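Local structure of hypothetical protein (Pseudomonas syringae pv. tomato, 2OT9) at residues 47-52 / 172-177; 87-92 / 118-123; 94-99 / 122-127; 104-107 / 112-115. The protein is of unknown function but belongs to the YaeQ family of the PDDEXK clan, which suggests a core fold related to that of many nucleases. All coordinates share one frame; numbering follows the deposited sequence.

Following the chain from the N terminus, contact 1 opens at the end of helix 37-49 and closes only at the last strand, 166-174, so its loop encloses the other three contacts. Contact 2 opens next, at the start of helix 89-96, and contact 3 opens later in the same helix; both end in the loop before strand 127-131, where they share Lys-122 and Asn-123. Their two spans interleave, and contact 4, a short closure from strand 101-106 to helix 111-117, lies within both. Contact 1 reaches contact 4 through Trp-50 against Leu-105, whereas contact 2 reaches it through Pro-87, which packs on Leu-104 and accepts a hydrogen bond from Trp-113.

Contact 1 (47-52 / 172-177); sequences YAFWYN and LQWLTG
Phe-49 and Trp-50, at the C-terminal end of helix 37-49, meet Leu-172 and Trp-174 of strand 166-174, the last in the chain, joining a helix to the mixed sheet of this PDDEXK-clan fold. The backbones stay well apart, with the nearest CA pair, Phe-49 and Leu-172, separated by 10.6 Å, so side chains make the whole contact. Phe-49 and Leu-172 meet head-on. A chi1 of -166° swings the phenyl group to the far side of CB from the backbone N, and one ring face is presented to the leucine methyl CD1, which lies 3.8 Å from the ring centroid and 20° off the ring normal, the geometry of a CH-pi contact. The methyl is shifted toward CZ, its closest ring atom at 3.6 Å.

Trp-174 meets the phenyl ring differently: the two rims touch near both ring planes, with Phe-49 CE2 3.7 Å from Trp-174 CZ2, and neither face takes part in this pair. Trp-50, just past the helix, turns its indole so that Phe-49 CD2 sits over its centre. Its NE1 is hydrogen-bonded to the carbonyl oxygen of Arg-179, whose side chain also makes a cation-pi contact with Phe-49. The two tryptophans run antiparallel alongside each other; Trp-50 CZ2 and Trp-174 CH2 are 4.0 Å apart, at the edge of the Trp-174 indole but oblique to that of Trp-50.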
loop_
_atom_site.group_PDB
_atom_site.type_symbol
_atom_site.label_atom_id
_atom_site.label_comp_id
_atom_site.label_asym_id
_atom_site.label_seq_id
_atom_site.Cartn_x
_atom_site.Cartn_y
_atom_site.Cartn_z
ATOM N N TYR A 47 -3.418 2.485 -1.307
ATOM C CA TYR A 47 -4.637 2.801 -2.050
ATOM C C TYR A 47 -4.728 4.296 -2.376
ATOM O O TYR A 47 -5.016 4.662 -3.523
ATOM C CB TYR A 47 -5.890 2.343 -1.272
ATOM C CG TYR A 47 -7.163 2.489 -2.083
ATOM C CD1 TYR A 47 -7.491 1.563 -3.070
ATOM C CD2 TYR A 47 -8.015 3.573 -1.879
ATOM C CE1 TYR A 47 -8.633 1.706 -3.835
ATOM C CE2 TYR A 47 -9.166 3.729 -2.631
ATOM C CZ TYR A 47 -9.470 2.792 -3.608
ATOM O OH TYR A 47 -10.602 2.938 -4.361
ATOM N N ALA A 48 -4.518 5.154 -1.361
ATOM C CA ALA A 48 -4.562 6.606 -1.553
ATOM C C ALA A 48 -3.409 7.064 -2.460
ATOM O O ALA A 48 -3.600 7.881 -3.378
ATOM C CB ALA A 48 -4.508 7.332 -0.203
ATOM N N PHE A 49 -2.228 6.494 -2.233
ATOM C CA PHE A 49 -0.999 6.938 -2.881
ATOM C C PHE A 49 -0.948 6.577 -4.370
ATOM O O PHE A 49 -0.336 7.291 -5.167
ATOM C CB PHE A 49 0.202 6.348 -2.142
ATOM C CG PHE A 49 1.510 6.988 -2.494
ATOM C CD1 PHE A 49 1.728 8.349 -2.251
ATOM C CD2 PHE A 49 2.536 6.226 -3.038
ATOM C CE1 PHE A 49 2.968 8.956 -2.565
ATOM C CE2 PHE A 49 3.781 6.820 -3.354
ATOM C CZ PHE A 49 3.987 8.176 -3.119
ATOM N N TRP A 50 -1.599 5.481 -4.739
ATOM C CA TRP A 50 -1.673 5.084 -6.142
ATOM C C TRP A 50 -3.089 4.989 -6.671
ATOM O O TRP A 50 -3.346 4.236 -7.611
ATOM C CB TRP A 50 -0.928 3.764 -6.357
ATOM C CG TRP A 50 0.560 3.918 -6.312
ATOM C CD1 TRP A 50 1.352 4.547 -7.238
ATOM C CD2 TRP A 50 1.437 3.406 -5.310
ATOM N NE1 TRP A 50 2.659 4.478 -6.854
ATOM C CE2 TRP A 50 2.747 3.762 -5.686
ATOM C CE3 TRP A 50 1.241 2.676 -4.123
ATOM C CZ2 TRP A 50 3.879 3.405 -4.919
ATOM C CZ3 TRP A 50 2.358 2.316 -3.357
ATOM C CH2 TRP A 50 3.661 2.679 -3.760
ATOM N N TYR A 51 -3.994 5.773 -6.080
ATOM C CA TYR A 51 -5.406 5.764 -6.439
ATOM C C TYR A 51 -5.687 5.799 -7.952
ATOM O O TYR A 51 -5.095 6.597 -8.683
ATOM C CB TYR A 51 -6.183 6.911 -5.764
ATOM C CG TYR A 51 -7.632 6.827 -6.160
ATOM C CD1 TYR A 51 -8.482 5.873 -5.581
ATOM C CD2 TYR A 51 -8.139 7.627 -7.192
ATOM C CE1 TYR A 51 -9.817 5.761 -5.999
ATOM C CE2 TYR A 51 -9.457 7.512 -7.611
ATOM C CZ TYR A 51 -10.283 6.577 -7.015
ATOM O OH TYR A 51 -11.590 6.484 -7.453
ATOM N N ASN A 52 -6.626 4.941 -8.378
ATOM C CA ASN A 52 -7.142 4.871 -9.742
ATOM C C ASN A 52 -8.538 4.256 -9.567
ATOM O O ASN A 52 -8.753 3.471 -8.630
ATOM C CB ASN A 52 -6.215 3.942 -10.557
ATOM C CG ASN A 52 -6.546 3.899 -12.011
ATOM O OD1 ASN A 52 -7.415 3.134 -12.440
ATOM N ND2 ASN A 52 -5.840 4.706 -12.805
ATOM N N LEU A 172 7.562 8.979 3.071
ATOM C CA LEU A 172 8.019 7.672 2.616
ATOM C C LEU A 172 9.504 7.746 2.346
ATOM O O LEU A 172 9.991 8.747 1.839
ATOM C CB LEU A 172 7.278 7.262 1.348
ATOM C CG LEU A 172 5.758 7.169 1.447
ATOM C CD1 LEU A 172 5.208 6.917 0.053
ATOM C CD2 LEU A 172 5.283 6.075 2.459
ATOM N N GLN A 173 10.227 6.699 2.721
ATOM C CA GLN A 173 11.639 6.590 2.359
ATOM C C GLN A 173 11.744 5.732 1.110
ATOM O O GLN A 173 11.435 4.550 1.162
ATOM C CB GLN A 173 12.460 5.960 3.489
ATOM C CG GLN A 173 13.963 5.800 3.111
ATOM C CD GLN A 173 14.794 5.085 4.173
ATOM O OE1 GLN A 173 14.462 3.984 4.610
ATOM N NE2 GLN A 173 15.894 5.706 4.573
ATOM N N TRP A 174 12.191 6.308 0.003
ATOM C CA TRP A 174 12.352 5.542 -1.244
ATOM C C TRP A 174 13.631 4.713 -1.240
ATOM O O TRP A 174 14.728 5.264 -1.101
ATOM C CB TRP A 174 12.271 6.477 -2.476
ATOM C CG TRP A 174 10.863 6.902 -2.669
ATOM C CD1 TRP A 174 10.270 8.034 -2.174
ATOM C CD2 TRP A 174 9.835 6.162 -3.331
ATOM N NE1 TRP A 174 8.930 8.048 -2.511
ATOM C CE2 TRP A 174 8.641 6.912 -3.221
ATOM C CE3 TRP A 174 9.808 4.938 -4.030
ATOM C CZ2 TRP A 174 7.435 6.484 -3.781
ATOM C CZ3 TRP A 174 8.600 4.504 -4.566
ATOM C CH2 TRP A 174 7.434 5.279 -4.448
ATOM N N LEU A 175 13.490 3.394 -1.382
ATOM C CA LEU A 175 14.642 2.497 -1.484
ATOM C C LEU A 175 15.072 2.286 -2.948
ATOM O O LEU A 175 16.267 2.257 -3.260
ATOM C CB LEU A 175 14.354 1.139 -0.818
ATOM C CG LEU A 175 14.434 1.097 0.712
ATOM C CD1 LEU A 175 13.321 1.864 1.351
ATOM C CD2 LEU A 175 14.467 -0.354 1.253
ATOM N N THR A 176 14.091 2.148 -3.837
ATOM C CA THR A 176 14.355 2.013 -5.269
ATOM C C THR A 176 13.162 2.556 -6.053
ATOM O O THR A 176 12.022 2.491 -5.582
ATOM C CB THR A 176 14.659 0.535 -5.668
ATOM O OG1 THR A 176 15.218 0.500 -6.990
ATOM C CG2 THR A 176 13.395 -0.307 -5.642
ATOM N N GLY A 177 13.424 3.103 -7.232
ATOM C CA GLY A 177 12.350 3.539 -8.119
ATOM C C GLY A 177 11.630 4.751 -7.558
ATOM O O GLY A 177 12.235 5.562 -6.847
#

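Contact 2 (87-92 / 118-123); sequences PDADRL and IPAIKN. With SRT (S,R meso-tartaric acid), chain C.
At the capped N-terminal turn of helix 89-96, beside the tartrate pocket, Ala-89 packs on Ala-120 and Ile-121 of the loop that follows helix 111-117. The contact is apolar and close in the backbone, with the CA atoms of Ala-89 and Ala-120 6.3 Å apart. Ala-89 CB touches two side chains at once, Ala-120 CB at 3.8 Å and Ile-121 CG2 at 4.0 Å. With chi1 of Ile-121 at 62°, CG2 is left opposite the carbonyl carbon and next to the backbone N, and this is the branch that meets the alanine.

Asp-88 is the N-cap: its OD1 accepts from Arg-91 N at 2.9 Å with an N-H...O angle of 157°, which closes the first turn. Arg-91 then runs extended toward the ligand, whose carboxylate O41 lies over one face of the guanidinium, 3.5 Å from Arg-91 NE. The group is held by a salt bridge from NH2 to Glu-83 and a hydrogen bond from NH1 to the Val-64 carbonyl oxygen, while Gln-86, Val-84 and Arg-39 hydrogen-bond the ligand itself. Arg-91 thus points to the tartrate site, while Ala-89 faces the loop between helix 111-117 and strand 127-131, where Ile-121 also rests on Ile-129.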
loop_
_atom_site.group_PDB
_atom_site.type_symbol
_atom_site.label_atom_id
_atom_site.label_comp_id
_atom_site.label_asym_id
_atom_site.label_seq_id
_atom_site.Cartn_x
_atom_site.Cartn_y
_atom_site.Cartn_z
ATOM N N PRO A 87 8.033 -8.845 1.386
ATOM C CA PRO A 87 8.119 -10.009 0.483
ATOM C C PRO A 87 9.578 -10.261 0.109
ATOM O O PRO A 87 10.378 -9.317 0.115
ATOM C CB PRO A 87 7.326 -9.567 -0.749
ATOM C CG PRO A 87 7.387 -8.061 -0.728
ATOM C CD PRO A 87 7.389 -7.681 0.735
ATOM N N ASP A 88 9.938 -11.506 -0.185
ATOM C CA ASP A 88 11.319 -11.807 -0.572
ATOM C C ASP A 88 11.595 -11.485 -2.050
ATOM O O ASP A 88 10.675 -11.181 -2.811
ATOM C CB ASP A 88 11.746 -13.245 -0.162
ATOM C CG ASP A 88 10.996 -14.358 -0.913
ATOM O OD1 ASP A 88 10.562 -14.162 -2.074
ATOM O OD2 ASP A 88 10.882 -15.474 -0.337
ATOM N N ALA A 89 12.867 -11.550 -2.446
ATOM C CA ALA A 89 13.271 -11.204 -3.801
ATOM C C ALA A 89 12.693 -12.157 -4.845
ATOM O O ALA A 89 12.469 -11.754 -5.971
ATOM C CB ALA A 89 14.807 -11.171 -3.908
ATOM N N ASP A 90 12.507 -13.427 -4.492
ATOM C CA ASP A 90 11.894 -14.385 -5.419
ATOM C C ASP A 90 10.464 -13.948 -5.773
ATOM O O ASP A 90 10.086 -13.926 -6.943
ATOM C CB ASP A 90 11.920 -15.812 -4.851
ATOM C CG ASP A 90 13.330 -16.405 -4.809
ATOM O OD1 ASP A 90 13.968 -16.503 -5.869
ATOM O OD2 ASP A 90 13.784 -16.804 -3.715
ATOM N N ARG A 91 9.695 -13.551 -4.768
ATOM C CA ARG A 91 8.290 -13.159 -4.979
ATOM C C ARG A 91 8.212 -11.900 -5.830
ATOM O O ARG A 91 7.420 -11.823 -6.779
ATOM C CB ARG A 91 7.550 -12.940 -3.645
ATOM C CG ARG A 91 6.073 -12.544 -3.874
ATOM C CD ARG A 91 5.183 -12.552 -2.633
ATOM N NE ARG A 91 3.836 -12.068 -2.989
ATOM C CZ ARG A 91 2.854 -12.823 -3.481
ATOM N NH1 ARG A 91 3.028 -14.132 -3.670
ATOM N NH2 ARG A 91 1.674 -12.266 -3.768
ATOM N N LEU A 92 9.051 -10.921 -5.507
ATOM C CA LEU A 92 9.148 -9.703 -6.317
ATOM C C LEU A 92 9.547 -10.012 -7.748
ATOM O O LEU A 92 9.003 -9.417 -8.673
ATOM C CB LEU A 92 10.132 -8.704 -5.697
ATOM C CG LEU A 92 9.607 -8.073 -4.402
ATOM C CD1 LEU A 92 10.682 -7.224 -3.756
ATOM C CD2 LEU A 92 8.336 -7.234 -4.630
ATOM N N ILE A 118 17.466 -5.925 -1.736
ATOM C CA ILE A 118 17.869 -4.844 -2.643
ATOM C C ILE A 118 18.963 -5.243 -3.664
ATOM O O ILE A 118 18.842 -4.909 -4.847
ATOM C CB ILE A 118 18.248 -3.535 -1.870
ATOM C CG1 ILE A 118 17.046 -2.974 -1.063
ATOM C CG2 ILE A 118 18.880 -2.505 -2.790
ATOM C CD1 ILE A 118 15.749 -2.715 -1.846
ATOM N N PRO A 119 20.016 -5.958 -3.219
ATOM C CA PRO A 119 21.037 -6.385 -4.177
ATOM C C PRO A 119 20.537 -7.411 -5.196
ATOM O O PRO A 119 21.154 -7.546 -6.254
ATOM C CB PRO A 119 22.111 -7.053 -3.292
ATOM C CG PRO A 119 21.880 -6.507 -1.927
ATOM C CD PRO A 119 20.370 -6.379 -1.848
ATOM N N ALA A 120 19.442 -8.103 -4.885
ATOM C CA ALA A 120 18.965 -9.231 -5.694
ATOM C C ALA A 120 17.945 -8.858 -6.776
ATOM O O ALA A 120 17.583 -9.703 -7.609
ATOM C CB ALA A 120 18.382 -10.325 -4.780
ATOM N N ILE A 121 17.473 -7.609 -6.745
ATOM C CA ILE A 121 16.414 -7.165 -7.635
ATOM C C ILE A 121 16.874 -6.106 -8.639
ATOM O O ILE A 121 16.047 -5.447 -9.268
ATOM C CB ILE A 121 15.199 -6.639 -6.855
ATOM C CG1 ILE A 121 15.582 -5.418 -6.004
ATOM C CG2 ILE A 121 14.579 -7.742 -5.992
ATOM C CD1 ILE A 121 14.408 -4.756 -5.364
ATOM N N LYS A 122 18.188 -5.973 -8.798
ATOM C CA LYS A 122 18.783 -5.003 -9.729
ATOM C C LYS A 122 18.258 -5.108 -11.151
ATOM O O LYS A 122 17.989 -4.094 -11.794
ATOM C CB LYS A 122 20.308 -5.162 -9.770
ATOM C CG LYS A 122 21.005 -4.857 -8.463
ATOM C CD LYS A 122 20.624 -3.487 -7.962
ATOM C CE LYS A 122 21.789 -2.810 -7.267
ATOM N NZ LYS A 122 21.444 -1.365 -7.002
ATOM N N ASN A 123 18.113 -6.336 -11.633
ATOM C CA ASN A 123 17.730 -6.578 -13.022
ATOM C C ASN A 123 16.226 -6.612 -13.262
ATOM O O ASN A 123 15.769 -6.801 -14.396
ATOM C CB ASN A 123 18.378 -7.864 -13.529
ATOM C CG ASN A 123 19.885 -7.792 -13.505
ATOM O OD1 ASN A 123 20.461 -6.697 -13.560
ATOM N ND2 ASN A 123 20.540 -8.954 -13.419
HETATM O O1 SRT C . 5.235 -8.975 4.494
HETATM O O11 SRT C . 5.794 -11.069 4.247
HETATM C C1 SRT C . 4.983 -10.132 4.126
HETATM C C2 SRT C . 3.632 -10.344 3.495
HETATM O O2 SRT C . 2.846 -11.421 4.030
HETATM C C3 SRT C . 3.874 -10.501 2.012
HETATM O O3 SRT C . 4.022 -9.154 1.554
HETATM C C4 SRT C . 2.742 -11.233 1.317
HETATM O O4 SRT C . 1.535 -10.987 1.584
HETATM O O41 SRT C . 3.068 -12.090 0.469
#

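Contact 3 (94-99 / 122-127); sequences WCSRRT and KNLKNV
Ser-96, late in helix 89-96, passes the irregular chain at Lys-125 with a CA-CA distance of 7.1 Å, the closest CA pair of the two segments. No direct hydrogen bond crosses between them; the Ser-96 side chain makes the direct contacts, and a water lies between two backbone carbonyl oxygens.

Ser-96 CB lies 3.9 Å from Val-127 CG2, the methyl that stands beside the valine backbone N. Its OG comes within 3.9 Å of Leu-124 CD2, with CD1 of the same leucine slightly farther off, so the forked end of Leu-124 is laid against the hydroxyl. The partners here are methyls, so this is packing; the hydroxyl bonds within its own helix. A chi1 of 70° folds OG back over the backbone toward the preceding turn, where it is hydrogen-bonded to the carbonyl oxygen of Thr-93 and weakly to that of Leu-92. The oxygen is thereby satisfied while its surroundings across the contact are methyl groups.

The water is 2.9 Å from Lys-125 O and, in a weak bond, 3.3 Å from Ser-96 O. More acceptors surround it than it has protons, so these bonds need not all be made at once. Nearby, Asn-126 bonds through ND2 to the Glu-100 carbonyl. The whole is a junction of the alpha/beta part of the fold: the C-terminal part of the helix between parallel strands 78-84 and 101-106 packs on the loop that enters the next parallel strand, 127-131.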
loop_
_atom_site.group_PDB
_atom_site.type_symbol
_atom_site.label_atom_id
_atom_site.label_comp_id
_atom_site.label_asym_id
_atom_site.label_seq_id
_atom_site.Cartn_x
_atom_site.Cartn_y
_atom_site.Cartn_z
ATOM N N TRP A 94 9.066 -12.861 -9.535
ATOM C CA TRP A 94 8.001 -13.533 -10.256
ATOM C C TRP A 94 6.732 -12.710 -10.447
ATOM O O TRP A 94 6.120 -12.767 -11.514
ATOM C CB TRP A 94 7.693 -14.891 -9.634
ATOM C CG TRP A 94 8.795 -15.891 -9.940
ATOM C CD1 TRP A 94 9.474 -16.037 -11.126
ATOM C CD2 TRP A 94 9.324 -16.874 -9.050
ATOM N NE1 TRP A 94 10.400 -17.072 -11.021
ATOM C CE2 TRP A 94 10.336 -17.586 -9.753
ATOM C CE3 TRP A 94 9.068 -17.206 -7.715
ATOM C CZ2 TRP A 94 11.065 -18.616 -9.166
ATOM C CZ3 TRP A 94 9.801 -18.233 -7.143
ATOM C CH2 TRP A 94 10.783 -18.914 -7.861
ATOM N N CYS A 95 6.348 -11.953 -9.428
ATOM C CA CYS A 95 5.208 -11.054 -9.569
ATOM C C CYS A 95 5.476 -9.978 -10.611
ATOM O O CYS A 95 4.606 -9.699 -11.430
ATOM C CB CYS A 95 4.799 -10.446 -8.224
ATOM S SG CYS A 95 4.136 -11.687 -7.053
ATOM N N SER A 96 6.682 -9.407 -10.612
ATOM C CA SER A 96 7.041 -8.311 -11.526
ATOM C C SER A 96 6.918 -8.689 -12.985
ATOM O O SER A 96 6.701 -7.820 -13.838
ATOM C CB SER A 96 8.448 -7.782 -11.254
ATOM O OG SER A 96 9.426 -8.733 -11.631
ATOM N N ARG A 97 7.068 -9.982 -13.265
ATOM C CA ARG A 97 6.875 -10.527 -14.595
ATOM C C ARG A 97 5.404 -10.505 -15.021
ATOM O O ARG A 97 5.117 -10.560 -16.213
ATOM C CB ARG A 97 7.430 -11.961 -14.664
ATOM C CG ARG A 97 8.926 -12.012 -14.423
ATOM C CD ARG A 97 9.497 -13.415 -14.526
ATOM N NE ARG A 97 10.930 -13.380 -14.244
ATOM C CZ ARG A 97 11.699 -14.450 -14.053
ATOM N NH1 ARG A 97 11.183 -15.677 -14.114
ATOM N NH2 ARG A 97 12.993 -14.284 -13.801
ATOM N N ARG A 98 4.497 -10.441 -14.048
ATOM C CA ARG A 98 3.044 -10.475 -14.287
ATOM C C ARG A 98 2.428 -9.086 -14.572
ATOM O O ARG A 98 1.258 -9.007 -14.959
ATOM C CB ARG A 98 2.313 -11.137 -13.103
ATOM C CG ARG A 98 2.333 -12.669 -13.086
ATOM C CD ARG A 98 1.587 -13.274 -11.877
ATOM N NE ARG A 98 0.122 -13.246 -12.023
ATOM C CZ ARG A 98 -0.749 -13.657 -11.094
ATOM N NH1 ARG A 98 -2.053 -13.575 -11.326
ATOM N NH2 ARG A 98 -0.333 -14.153 -9.932
ATOM N N THR A 99 3.223 -8.019 -14.440
ATOM C CA THR A 99 2.715 -6.624 -14.421
ATOM C C THR A 99 3.666 -5.663 -15.152
ATOM O O THR A 99 4.845 -5.974 -15.347
ATOM C CB THR A 99 2.554 -6.156 -12.943
ATOM O OG1 THR A 99 1.937 -4.862 -12.865
ATOM C CG2 THR A 99 3.906 -6.128 -12.231
ATOM N N LYS A 122 18.188 -5.973 -8.798
ATOM C CA LYS A 122 18.783 -5.003 -9.729
ATOM C C LYS A 122 18.258 -5.108 -11.151
ATOM O O LYS A 122 17.989 -4.094 -11.794
ATOM C CB LYS A 122 20.308 -5.162 -9.770
ATOM C CG LYS A 122 21.005 -4.857 -8.463
ATOM C CD LYS A 122 20.624 -3.487 -7.962
ATOM C CE LYS A 122 21.789 -2.810 -7.267
ATOM N NZ LYS A 122 21.444 -1.365 -7.002
ATOM N N ASN A 123 18.113 -6.336 -11.633
ATOM C CA ASN A 123 17.730 -6.578 -13.022
ATOM C C ASN A 123 16.226 -6.612 -13.262
ATOM O O ASN A 123 15.769 -6.801 -14.396
ATOM C CB ASN A 123 18.378 -7.864 -13.529
ATOM C CG ASN A 123 19.885 -7.792 -13.505
ATOM O OD1 ASN A 123 20.461 -6.697 -13.560
ATOM N ND2 ASN A 123 20.540 -8.954 -13.419
ATOM N N LEU A 124 15.460 -6.428 -12.194
ATOM C CA LEU A 124 14.019 -6.434 -12.312
ATOM C C LEU A 124 13.538 -5.148 -12.965
ATOM O O LEU A 124 14.141 -4.087 -12.798
ATOM C CB LEU A 124 13.366 -6.658 -10.952
ATOM C CG LEU A 124 13.614 -8.033 -10.315
ATOM C CD1 LEU A 124 12.724 -8.171 -9.121
ATOM C CD2 LEU A 124 13.311 -9.141 -11.299
ATOM N N LYS A 125 12.446 -5.267 -13.714
ATOM C CA LYS A 125 11.918 -4.164 -14.509
ATOM C C LYS A 125 10.830 -3.430 -13.726
ATOM O O LYS A 125 9.883 -4.059 -13.242
ATOM C CB LYS A 125 11.376 -4.690 -15.845
ATOM C CG LYS A 125 12.304 -5.694 -16.537
ATOM C CD LYS A 125 12.134 -5.705 -18.046
ATOM C CE LYS A 125 13.373 -6.270 -18.725
ATOM N NZ LYS A 125 13.359 -7.766 -18.838
ATOM N N ASN A 126 10.995 -2.111 -13.582
ATOM C CA ASN A 126 10.016 -1.231 -12.934
ATOM C C ASN A 126 9.506 -1.746 -11.581
ATOM O O ASN A 126 8.291 -1.888 -11.355
ATOM C CB ASN A 126 8.834 -0.926 -13.868
ATOM C CG ASN A 126 8.090 0.370 -13.497
ATOM O OD1 ASN A 126 8.547 1.157 -12.673
ATOM N ND2 ASN A 126 6.954 0.601 -14.146
ATOM N N VAL A 127 10.439 -2.017 -10.680
ATOM C CA VAL A 127 10.085 -2.336 -9.301
ATOM C C VAL A 127 10.414 -1.117 -8.443
ATOM O O VAL A 127 11.499 -0.543 -8.549
ATOM C CB VAL A 127 10.794 -3.616 -8.786
ATOM C CG1 VAL A 127 10.491 -3.857 -7.299
ATOM C CG2 VAL A 127 10.391 -4.830 -9.631
HETATM O O HOH W 1 7.064 -4.625 -12.920
#

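Contact 4 (104-107 / 112-115); sequences LLAY and VWEG
Leu-104 and Ala-106, two residues apart on strand 101-106, direct their side chains at Trp-113 of helix 111-117, and this single indole carries the helix side of the contact. The CA atoms are never nearer than the 9.8 Å between Ala-106 and Glu-114, a gap bridged mainly by the Trp-113 and Leu-104 side chains. Trp-113 does so with CG anti to its backbone N (chi1 179°), which carries the ring toward the strand, and with chi2 at 87°, which turns the indole plane roughly square to the CA-CB-CG plane.

Leu-104 reaches out to meet it, its own chi1 of 165° extending the side chain in the same way. One methyl, CD2, does the touching, 3.5 Å from Trp-113 CZ2 and 3.6 Å from Trp-113 CH2. It approaches the CZ2-CH2 bond obliquely. Ala-106 CB adds a looser contact, 4.5 Å from Trp-113 CH2.

The rotation of the indole has a polar constraint as well: NE1 is hydrogen-bonded to the carbonyl oxygen of Pro-87, which ties the ring to the loop lining the tartrate pocket. Pro-87 and Ile-129 also pack on Leu-104. Between Leu-104 and Ala-106, Leu-105 faces the other side of the sheet, toward helix 37-49, as strand alternation requires. The arrangement is the helix-on-strand packing of a beta-alpha-beta unit, here strand 101-106, helix 111-117 and parallel strand 127-131.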
loop_
_atom_site.group_PDB
_atom_site.type_symbol
_atom_site.label_atom_id
_atom_site.label_comp_id
_atom_site.label_asym_id
_atom_site.label_seq_id
_atom_site.Cartn_x
_atom_site.Cartn_y
_atom_site.Cartn_z
ATOM N N LEU A 104 6.142 -1.728 -3.910
ATOM C CA LEU A 104 6.067 -2.287 -2.569
ATOM C C LEU A 104 6.121 -1.150 -1.568
ATOM O O LEU A 104 7.048 -0.316 -1.618
ATOM C CB LEU A 104 7.223 -3.258 -2.330
ATOM C CG LEU A 104 7.500 -3.651 -0.870
ATOM C CD1 LEU A 104 6.321 -4.465 -0.268
ATOM C CD2 LEU A 104 8.802 -4.437 -0.778
ATOM N N LEU A 105 5.139 -1.115 -0.654
ATOM C CA LEU A 105 5.254 -0.291 0.543
ATOM C C LEU A 105 5.713 -1.170 1.696
ATOM O O LEU A 105 4.907 -1.909 2.293
ATOM C CB LEU A 105 3.921 0.382 0.927
ATOM C CG LEU A 105 3.470 1.623 0.183
ATOM C CD1 LEU A 105 2.289 2.253 0.906
ATOM C CD2 LEU A 105 4.647 2.632 0.078
ATOM N N ALA A 106 6.999 -1.084 2.007
ATOM C CA ALA A 106 7.606 -1.916 3.021
ATOM C C ALA A 106 7.375 -1.280 4.396
ATOM O O ALA A 106 7.205 -0.066 4.487
ATOM C CB ALA A 106 9.100 -2.060 2.729
ATOM N N TYR A 107 7.318 -2.094 5.447
ATOM C CA TYR A 107 7.237 -1.562 6.813
ATOM C C TYR A 107 7.851 -2.558 7.768
ATOM O O TYR A 107 8.163 -3.691 7.376
ATOM C CB TYR A 107 5.787 -1.198 7.206
ATOM C CG TYR A 107 4.905 -2.398 7.483
ATOM C CD1 TYR A 107 4.718 -2.862 8.804
ATOM C CD2 TYR A 107 4.245 -3.047 6.450
ATOM C CE1 TYR A 107 3.922 -3.965 9.069
ATOM C CE2 TYR A 107 3.437 -4.182 6.697
ATOM C CZ TYR A 107 3.282 -4.622 8.013
ATOM O OH TYR A 107 2.505 -5.731 8.278
ATOM N N VAL A 112 17.777 -6.184 8.067
ATOM C CA VAL A 112 18.128 -7.494 7.537
ATOM C C VAL A 112 17.502 -7.712 6.140
ATOM O O VAL A 112 18.174 -8.139 5.204
ATOM C CB VAL A 112 17.740 -8.629 8.531
ATOM C CG1 VAL A 112 17.925 -10.005 7.890
ATOM C CG2 VAL A 112 18.574 -8.528 9.806
ATOM N N TRP A 113 16.224 -7.383 6.014
ATOM C CA TRP A 113 15.483 -7.514 4.751
ATOM C C TRP A 113 16.127 -6.759 3.574
ATOM O O TRP A 113 16.356 -7.344 2.508
ATOM C CB TRP A 113 14.040 -7.028 4.965
ATOM C CG TRP A 113 13.188 -7.102 3.738
ATOM C CD1 TRP A 113 12.466 -8.177 3.308
ATOM C CD2 TRP A 113 12.982 -6.062 2.777
ATOM N NE1 TRP A 113 11.804 -7.863 2.145
ATOM C CE2 TRP A 113 12.113 -6.577 1.791
ATOM C CE3 TRP A 113 13.451 -4.744 2.651
ATOM C CZ2 TRP A 113 11.705 -5.825 0.692
ATOM C CZ3 TRP A 113 13.030 -3.985 1.564
ATOM C CH2 TRP A 113 12.161 -4.531 0.600
ATOM N N GLU A 114 16.423 -5.471 3.761
ATOM C CA GLU A 114 16.970 -4.648 2.658
ATOM C C GLU A 114 18.292 -5.234 2.143
ATOM O O GLU A 114 18.560 -5.241 0.945
ATOM C CB GLU A 114 17.129 -3.189 3.092
ATOM C CG GLU A 114 18.275 -2.956 4.078
ATOM C CD GLU A 114 18.196 -1.640 4.826
ATOM O OE1 GLU A 114 17.272 -0.816 4.574
ATOM O OE2 GLU A 114 19.080 -1.439 5.685
ATOM N N GLY A 115 19.091 -5.759 3.064
ATOM C CA GLY A 115 20.388 -6.322 2.749
ATOM C C GLY A 115 20.307 -7.542 1.864
ATOM O O GLY A 115 21.185 -7.756 1.027
#